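Local coordinates for putative modification methylase (Thermus thermophilus, PDB 2ZIF), which probably methylates the N4 amino group of cytosine in DNA, taking the methyl group from S-adenosyl-L-methionine, at residues 41-46 / 90-95; 118-123 / 171-176. All blocks are in the same frame, centred on the assembly; numbering follows the deposited sequence.

Contact 1: residues 41-46 / 90-95; sequences VHLVVT and GGRLVI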
ATOM      1  N   VAL B  41     -21.433   0.340 -16.193  1.00 42.55           N
ATOM      2  CA  VAL B  41     -21.115  -0.383 -14.961  1.00 41.41           C
ATOM      3  C   VAL B  41     -20.965   0.577 -13.787  1.00 39.53           C
ATOM      4  O   VAL B  41     -20.361   1.640 -13.908  1.00 38.68           O
ATOM      5  CB  VAL B  41     -19.808  -1.206 -15.108  1.00 43.01           C
ATOM      6  CG1 VAL B  41     -19.473  -1.908 -13.789  1.00 43.27           C
ATOM      7  CG2 VAL B  41     -19.963  -2.222 -16.227  1.00 41.85           C
ATOM      8  N   HIS B  42     -21.513   0.188 -12.646  1.00 38.83           N
ATOM      9  CA  HIS B  42     -21.455   1.030 -11.460  1.00 40.64           C
ATOM     10  C   HIS B  42     -20.349   0.669 -10.482  1.00 39.41           C
ATOM     11  O   HIS B  42     -19.785   1.540  -9.834  1.00 41.01           O
ATOM     12  CB  HIS B  42     -22.792   0.964 -10.734  1.00 43.75           C
ATOM     13  CG  HIS B  42     -23.965   1.188 -11.633  1.00 47.00           C
ATOM     14  ND1 HIS B  42     -24.306   2.435 -12.111  1.00 47.44           N
ATOM     15  CD2 HIS B  42     -24.841   0.319 -12.185  1.00 46.32           C
ATOM     16  CE1 HIS B  42     -25.344   2.322 -12.917  1.00 48.65           C
ATOM     17  NE2 HIS B  42     -25.688   1.048 -12.978  1.00 47.61           N
ATOM     18  N   LEU B  43     -20.034  -0.618 -10.382  1.00 38.58           N
ATOM     19  CA  LEU B  43     -19.025  -1.055  -9.436  1.00 36.75           C
ATOM     20  C   LEU B  43     -18.282  -2.291  -9.905  1.00 35.04           C
ATOM     21  O   LEU B  43     -18.891  -3.246 -10.380  1.00 36.90           O
ATOM     22  CB  LEU B  43     -19.694  -1.374  -8.090  1.00 36.06           C
ATOM     23  CG  LEU B  43     -18.896  -1.377  -6.772  1.00 37.91           C
ATOM     24  CD1 LEU B  43     -19.529  -2.368  -5.784  1.00 35.86           C
ATOM     25  CD2 LEU B  43     -17.461  -1.745  -7.013  1.00 35.73           C
ATOM     26  N   VAL B  44     -16.961  -2.271  -9.768  1.00 33.74           N
ATOM     27  CA  VAL B  44     -16.153  -3.435 -10.108  1.00 32.60           C
ATOM     28  C   VAL B  44     -15.390  -3.938  -8.869  1.00 31.70           C
ATOM     29  O   VAL B  44     -14.623  -3.198  -8.261  1.00 30.86           O
ATOM     30  CB  VAL B  44     -15.119  -3.128 -11.204  1.00 33.47           C
ATOM     31  CG1 VAL B  44     -14.136  -4.290 -11.328  1.00 30.44           C
ATOM     32  CG2 VAL B  44     -15.823  -2.896 -12.538  1.00 34.84           C
ATOM     33  N   VAL B  45     -15.639  -5.185  -8.476  1.00 30.19           N
ATOM     34  CA  VAL B  45     -14.907  -5.785  -7.365  1.00 28.34           C
ATOM     35  C   VAL B  45     -14.226  -7.025  -7.936  1.00 29.03           C
ATOM     36  O   VAL B  45     -14.881  -7.891  -8.536  1.00 26.50           O
ATOM     37  CB  VAL B  45     -15.812  -6.233  -6.209  1.00 27.48           C
ATOM     38  CG1 VAL B  45     -14.943  -6.829  -5.097  1.00 24.34           C
ATOM     39  CG2 VAL B  45     -16.614  -5.059  -5.687  1.00 25.44           C
ATOM     40  N   THR B  46     -12.915  -7.117  -7.752  1.00 26.92           N
ATOM     41  CA  THR B  46     -12.191  -8.250  -8.295  1.00 25.93           C
ATOM     42  C   THR B  46     -10.824  -8.435  -7.666  1.00 26.33           C
ATOM     43  O   THR B  46     -10.335  -7.587  -6.921  1.00 26.44           O
ATOM     44  CB  THR B  46     -12.005  -8.086  -9.833  1.00 27.36           C
ATOM     45  OG1 THR B  46     -11.391  -9.263 -10.386  1.00 28.85           O
ATOM     46  CG2 THR B  46     -11.123  -6.873 -10.133  1.00 23.31           C
ATOM     47  N   GLY B  90     -18.073   8.481 -11.342  1.00 42.18           N
ATOM     48  CA  GLY B  90     -18.312   8.312  -9.921  1.00 42.00           C
ATOM     49  C   GLY B  90     -18.273   6.853  -9.485  1.00 40.93           C
ATOM     50  O   GLY B  90     -18.241   6.567  -8.291  1.00 40.88           O
ATOM     51  N   GLY B  91     -18.286   5.927 -10.443  1.00 39.64           N
ATOM     52  CA  GLY B  91     -18.234   4.516 -10.097  1.00 38.29           C
ATOM     53  C   GLY B  91     -16.802   4.158  -9.738  1.00 36.61           C
ATOM     54  O   GLY B  91     -15.905   4.990  -9.884  1.00 37.36           O
ATOM     55  N   ARG B  92     -16.556   2.941  -9.269  1.00 33.91           N
ATOM     56  CA  ARG B  92     -15.184   2.604  -8.931  1.00 30.11           C
ATOM     57  C   ARG B  92     -14.732   1.189  -9.179  1.00 30.09           C
ATOM     58  O   ARG B  92     -15.525   0.244  -9.321  1.00 27.95           O
ATOM     59  CB  ARG B  92     -14.876   2.977  -7.478  1.00 29.77           C
ATOM     60  CG  ARG B  92     -15.583   2.133  -6.430  1.00 28.86           C
ATOM     61  CD  ARG B  92     -15.168   2.558  -5.019  1.00 32.02           C
ATOM     62  NE  ARG B  92     -15.753   3.834  -4.596  1.00 31.58           N
ATOM     63  CZ  ARG B  92     -15.423   4.465  -3.472  1.00 33.90           C
ATOM     64  NH1 ARG B  92     -14.503   3.946  -2.654  1.00 34.69           N
ATOM     65  NH2 ARG B  92     -16.023   5.603  -3.149  1.00 33.30           N
ATOM     66  N   LEU B  93     -13.414   1.078  -9.244  1.00 28.74           N
ATOM     67  CA  LEU B  93     -12.735  -0.178  -9.453  1.00 29.04           C
ATOM     68  C   LEU B  93     -12.081  -0.578  -8.124  1.00 29.02           C
ATOM     69  O   LEU B  93     -11.190   0.118  -7.632  1.00 27.93           O
ATOM     70  CB  LEU B  93     -11.673   0.004 -10.538  1.00 28.82           C
ATOM     71  CG  LEU B  93     -10.688  -1.147 -10.735  1.00 26.32           C
ATOM     72  CD1 LEU B  93     -11.428  -2.402 -11.171  1.00 24.28           C
ATOM     73  CD2 LEU B  93      -9.659  -0.738 -11.758  1.00 23.10           C
ATOM     74  N   VAL B  94     -12.544  -1.679  -7.540  1.00 28.93           N
ATOM     75  CA  VAL B  94     -11.989  -2.176  -6.282  1.00 29.15           C
ATOM     76  C   VAL B  94     -11.186  -3.436  -6.608  1.00 29.08           C
ATOM     77  O   VAL B  94     -11.712  -4.390  -7.193  1.00 29.12           O
ATOM     78  CB  VAL B  94     -13.103  -2.506  -5.271  1.00 30.45           C
ATOM     79  CG1 VAL B  94     -12.498  -3.011  -3.965  1.00 32.69           C
ATOM     80  CG2 VAL B  94     -13.944  -1.269  -5.006  1.00 28.71           C
ATOM     81  N   ILE B  95      -9.910  -3.420  -6.228  1.00 27.71           N
ATOM     82  CA  ILE B  95      -8.980  -4.518  -6.505  1.00 27.23           C
ATOM     83  C   ILE B  95      -8.353  -5.074  -5.222  1.00 28.21           C
ATOM     84  O   ILE B  95      -7.662  -4.356  -4.496  1.00 26.72           O
ATOM     85  CB  ILE B  95      -7.835  -4.019  -7.425  1.00 25.79           C
ATOM     86  CG1 ILE B  95      -8.422  -3.422  -8.711  1.00 25.50           C
ATOM     87  CG2 ILE B  95      -6.867  -5.149  -7.722  1.00 24.23           C
ATOM     88  CD1 ILE B  95      -7.421  -2.631  -9.551  1.00 21.21           C
TER
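Strands 43-46 and 91-95 run parallel, 2° from alignment with axes 4.8 Å apart; V44, opposite L93, is hydrogen-bonded to R92 and V94. Three backbone bonds fix the register: V44 N gives to R92 O (2.9 Å), V44 O accepts from V94 N (2.7 Å), and T46 N gives to V94 O (3.0 Å), the last more bent, with an N-H...O angle of 147°. V94 O also receives a CA-H...O contact from V45.

Side chains alternate between the two faces. On the face of L43, R92, V45 and V94, the leucine's CD2 branch lies over the backbone, 3.6 Å from R92 O, and meets V94 CG2 obliquely at 4.1 Å; helix 222-232 packs on this face through F232 and L228. On the other face V44 and L93 lie side by side and point the same way. V44 CG1 stands anti to its backbone nitrogen (chi1 169°), as does L93 CG, and L93 CD1 branching from it comes to 3.3 Å from V44 CG1, tight for two methyl groups. V83 of helix 65-86 packs against both.

T46 OG1 is hydrogen-bonded to D241. G91 lies close beside H42 O, where a CB would collide with that oxygen. Helix 65-86 in the connection and the parallel pairing make a beta-alpha-beta unit of the Rossmann-like methyltransferase fold, and the side chain of T46, about 5 Å from the bound S-adenosylmethionine, puts the C-terminal end of strand 41-46 beside the cofactor.

Contact 2: residues 118-123 / 171-176; sequences DIQVRC and LMQRKP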
ATOM      1  N   ASP B 118       2.276  -1.108  -7.615  1.00 29.39           N
ATOM      2  CA  ASP B 118       2.372  -0.980  -9.059  1.00 28.23           C
ATOM      3  C   ASP B 118       1.014  -0.788  -9.692  1.00 29.73           C
ATOM      4  O   ASP B 118       0.886  -0.021 -10.653  1.00 31.09           O
ATOM      5  CB  ASP B 118       3.050  -2.206  -9.661  1.00 28.04           C
ATOM      6  CG  ASP B 118       4.555  -2.149  -9.516  1.00 28.13           C
ATOM      7  OD1 ASP B 118       5.148  -1.167 -10.010  1.00 27.59           O
ATOM      8  OD2 ASP B 118       5.137  -3.069  -8.906  1.00 27.72           O
ATOM      9  N   ILE B 119      -0.003  -1.470  -9.163  1.00 28.35           N
ATOM     10  CA  ILE B 119      -1.337  -1.335  -9.720  1.00 29.18           C
ATOM     11  C   ILE B 119      -1.876   0.060  -9.410  1.00 30.73           C
ATOM     12  O   ILE B 119      -2.539   0.661 -10.250  1.00 32.81           O
ATOM     13  CB  ILE B 119      -2.309  -2.416  -9.185  1.00 30.25           C
ATOM     14  CG1 ILE B 119      -1.934  -3.788  -9.763  1.00 29.51           C
ATOM     15  CG2 ILE B 119      -3.749  -2.081  -9.587  1.00 26.23           C
ATOM     16  CD1 ILE B 119      -2.665  -4.947  -9.101  1.00 29.53           C
ATOM     17  N   GLN B 120      -1.576   0.583  -8.223  1.00 29.28           N
ATOM     18  CA  GLN B 120      -2.039   1.913  -7.855  1.00 29.05           C
ATOM     19  C   GLN B 120      -1.434   2.982  -8.760  1.00 30.09           C
ATOM     20  O   GLN B 120      -2.145   3.844  -9.259  1.00 29.04           O
ATOM     21  CB  GLN B 120      -1.704   2.242  -6.392  1.00 25.86           C
ATOM     22  CG  GLN B 120      -2.820   1.952  -5.412  1.00 22.58           C
ATOM     23  CD  GLN B 120      -2.495   2.419  -4.011  1.00 26.10           C
ATOM     24  OE1 GLN B 120      -1.461   2.054  -3.454  1.00 31.02           O
ATOM     25  NE2 GLN B 120      -3.374   3.226  -3.429  1.00 26.10           N
ATOM     26  N   VAL B 121      -0.125   2.926  -8.974  1.00 32.67           N
ATOM     27  CA  VAL B 121       0.532   3.909  -9.829  1.00 34.56           C
ATOM     28  C   VAL B 121      -0.045   3.849 -11.243  1.00 35.67           C
ATOM     29  O   VAL B 121      -0.479   4.865 -11.791  1.00 38.66           O
ATOM     30  CB  VAL B 121       2.062   3.669  -9.878  1.00 36.41           C
ATOM     31  CG1 VAL B 121       2.730   4.654 -10.840  1.00 34.33           C
ATOM     32  CG2 VAL B 121       2.648   3.834  -8.478  1.00 35.96           C
ATOM     33  N   ARG B 122      -0.080   2.654 -11.816  1.00 35.74           N
ATOM     34  CA  ARG B 122      -0.597   2.469 -13.164  1.00 37.30           C
ATOM     35  C   ARG B 122      -2.066   2.835 -13.382  1.00 39.46           C
ATOM     36  O   ARG B 122      -2.471   3.094 -14.513  1.00 41.73           O
ATOM     37  CB  ARG B 122      -0.355   1.032 -13.614  1.00 35.88           C
ATOM     38  CG  ARG B 122       1.079   0.767 -14.028  1.00 34.65           C
ATOM     39  CD  ARG B 122       1.383  -0.711 -13.974  1.00 36.73           C
ATOM     40  NE  ARG B 122       2.742  -1.021 -14.404  1.00 36.62           N
ATOM     41  CZ  ARG B 122       3.075  -1.304 -15.659  1.00 39.50           C
ATOM     42  NH1 ARG B 122       2.146  -1.312 -16.604  1.00 38.50           N
ATOM     43  NH2 ARG B 122       4.328  -1.603 -15.967  1.00 41.07           N
ATOM     44  N   CYS B 123      -2.870   2.857 -12.325  1.00 39.64           N
ATOM     45  CA  CYS B 123      -4.274   3.208 -12.498  1.00 38.78           C
ATOM     46  C   CYS B 123      -4.443   4.718 -12.657  1.00 39.58           C
ATOM     47  O   CYS B 123      -5.414   5.187 -13.253  1.00 40.23           O
ATOM     48  CB  CYS B 123      -5.112   2.701 -11.319  1.00 36.51           C
ATOM     49  SG  CYS B 123      -5.611   0.954 -11.438  1.00 37.55           S
ATOM     50  N   LEU B 171      -7.562  -1.953  -2.946  1.00 24.57           N
ATOM     51  CA  LEU B 171      -7.355  -0.727  -3.712  1.00 26.57           C
ATOM     52  C   LEU B 171      -8.664  -0.136  -4.217  1.00 26.73           C
ATOM     53  O   LEU B 171      -9.537  -0.856  -4.681  1.00 29.24           O
ATOM     54  CB  LEU B 171      -6.418  -1.011  -4.884  1.00 24.29           C
ATOM     55  CG  LEU B 171      -5.079  -1.656  -4.504  1.00 23.04           C
ATOM     56  CD1 LEU B 171      -4.278  -1.979  -5.766  1.00 24.10           C
ATOM     57  CD2 LEU B 171      -4.301  -0.726  -3.586  1.00 21.62           C
ATOM     58  N   MET B 172      -8.787   1.182  -4.117  1.00 28.98           N
ATOM     59  CA  MET B 172      -9.994   1.893  -4.543  1.00 30.60           C
ATOM     60  C   MET B 172      -9.675   2.935  -5.626  1.00 31.97           C
ATOM     61  O   MET B 172      -9.023   3.948  -5.361  1.00 29.25           O
ATOM     62  CB  MET B 172     -10.630   2.607  -3.344  1.00 31.23           C
ATOM     63  CG  MET B 172     -10.817   1.738  -2.107  1.00 33.50           C
ATOM     64  SD  MET B 172     -12.362   0.828  -2.102  1.00 35.46           S
ATOM     65  CE  MET B 172     -12.675   0.788  -0.377  1.00 38.18           C
ATOM     66  N   GLN B 173     -10.146   2.677  -6.841  1.00 33.01           N
ATOM     67  CA  GLN B 173      -9.924   3.587  -7.954  1.00 35.26           C
ATOM     68  C   GLN B 173     -11.253   4.118  -8.467  1.00 35.32           C
ATOM     69  O   GLN B 173     -12.060   3.377  -9.036  1.00 35.41           O
ATOM     70  CB  GLN B 173      -9.152   2.881  -9.072  1.00 35.63           C
ATOM     71  CG  GLN B 173      -7.670   3.191  -9.061  1.00 37.79           C
ATOM     72  CD  GLN B 173      -7.014   2.829  -7.757  1.00 42.80           C
ATOM     73  OE1 GLN B 173      -7.006   1.662  -7.365  1.00 48.64           O
ATOM     74  NE2 GLN B 173      -6.454   3.817  -7.070  1.00 40.32           N
ATOM     75  N   ARG B 174     -11.469   5.410  -8.243  1.00 35.85           N
ATOM     76  CA  ARG B 174     -12.699   6.086  -8.635  1.00 37.59           C
ATOM     77  C   ARG B 174     -12.571   6.803  -9.980  1.00 39.14           C
ATOM     78  O   ARG B 174     -11.580   7.492 -10.251  1.00 37.13           O
ATOM     79  CB  ARG B 174     -13.090   7.101  -7.546  1.00 39.02           C
ATOM     80  CG  ARG B 174     -14.469   7.731  -7.701  1.00 42.55           C
ATOM     81  CD  ARG B 174     -14.474   9.175  -7.210  1.00 45.16           C
ATOM     82  NE  ARG B 174     -14.576   9.301  -5.757  1.00 49.19           N
ATOM     83  CZ  ARG B 174     -14.184  10.375  -5.069  1.00 50.10           C
ATOM     84  NH1 ARG B 174     -14.316  10.411  -3.746  1.00 49.66           N
ATOM     85  NH2 ARG B 174     -13.635  11.409  -5.698  1.00 49.89           N
ATOM     86  N   LYS B 175     -13.581   6.632 -10.825  1.00 42.17           N
ATOM     87  CA  LYS B 175     -13.603   7.289 -12.126  1.00 43.50           C
ATOM     88  C   LYS B 175     -14.200   8.670 -11.936  1.00 44.72           C
ATOM     89  O   LYS B 175     -15.353   8.800 -11.533  1.00 45.28           O
ATOM     90  CB  LYS B 175     -14.471   6.525 -13.129  1.00 42.89           C
ATOM     91  CG  LYS B 175     -14.736   7.310 -14.416  1.00 42.70           C
ATOM     92  CD  LYS B 175     -15.371   6.436 -15.481  1.00 43.33           C
ATOM     93  CE  LYS B 175     -15.456   7.161 -16.812  1.00 42.04           C
ATOM     94  NZ  LYS B 175     -16.008   6.275 -17.875  1.00 42.33           N
ATOM     95  N   PRO B 176     -13.422   9.719 -12.224  1.00 46.73           N
ATOM     96  CA  PRO B 176     -13.922  11.087 -12.070  1.00 49.65           C
ATOM     97  C   PRO B 176     -15.032  11.338 -13.090  1.00 52.31           C
ATOM     98  O   PRO B 176     -15.162  10.603 -14.068  1.00 52.86           O
ATOM     99  CB  PRO B 176     -12.686  11.930 -12.346  1.00 48.05           C
ATOM    100  CG  PRO B 176     -11.983  11.119 -13.406  1.00 48.41           C
ATOM    101  CD  PRO B 176     -12.097   9.706 -12.870  1.00 47.50           C
TER
HETATM  102  O   HOH W   1      -6.662   2.886  -3.275  1.00 29.74           O
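A water molecule joins Q120 to the strand backbone: it accepts a hydrogen bond from M172 N at 2.9 Å and a weak, longer one from Q120 NE2 at 3.3 Å. The same amide nitrogen is hydrogen-bonded to N130 OD1, an oxygen that also takes a weak bond from Q173 NE2, so one asparagine serves both glutamines. Beyond CG the Q120 chain runs extended (chi2 -174°), carrying its amide past L171, whose CD2 lies 3.6 Å from Q120 CG and 3.7 Å from Q120 CD.

The other leucine methyl, L171 CD1, meets I119 CG2 at 3.9 Å, the two side chains crossing at about a right angle. One turn further along the helix, C123 CB presses on Q173 CG at 3.4 Å. The Q173 chain bends at chi2 (58°), with CD still touching C123 CB; OE1 is buried without a partner in the model. An alanine in place of Q120 would probably leave the water without its helix-side donor, deprive N130 of a bond, and uncover one flank of L171.

The axes of helix 118-123 and strand 171-174 lie 5° apart in direction and 9.7 Å from each other, and W80 of helix 65-86 also touches I119. This is a helix laid along a sheet, in which I119 and C123 point to the strand and Q120 reaches it from the flank, meeting the alternate strand residues L171 and Q173, an alpha/beta layer of the methyltransferase domain.

Contact 1 and contact 2 have centres about 11 Å apart and come in series along the chain, the first closing before the second opens. Both reach one mixed sheet, in which strand 91-101 lies between strand 41-46, parallel to it, and strand 167-174, antiparallel to it. Probable hydrogen bonds L93 N to Q173 O and G90 N to K175 O, each 2.7 Å, stitch the contacts together, and I95 CD1 packs at 3.7 Å on I119 CG2 of helix 115-124. Helix 65-86 touches residues of both. T46 puts contact 1 near S-adenosylmethionine, whereas the I119 side chain of contact 2 is about 11 Å from it; its helix also carries D118, salt-bridged to R124 of the second subunit.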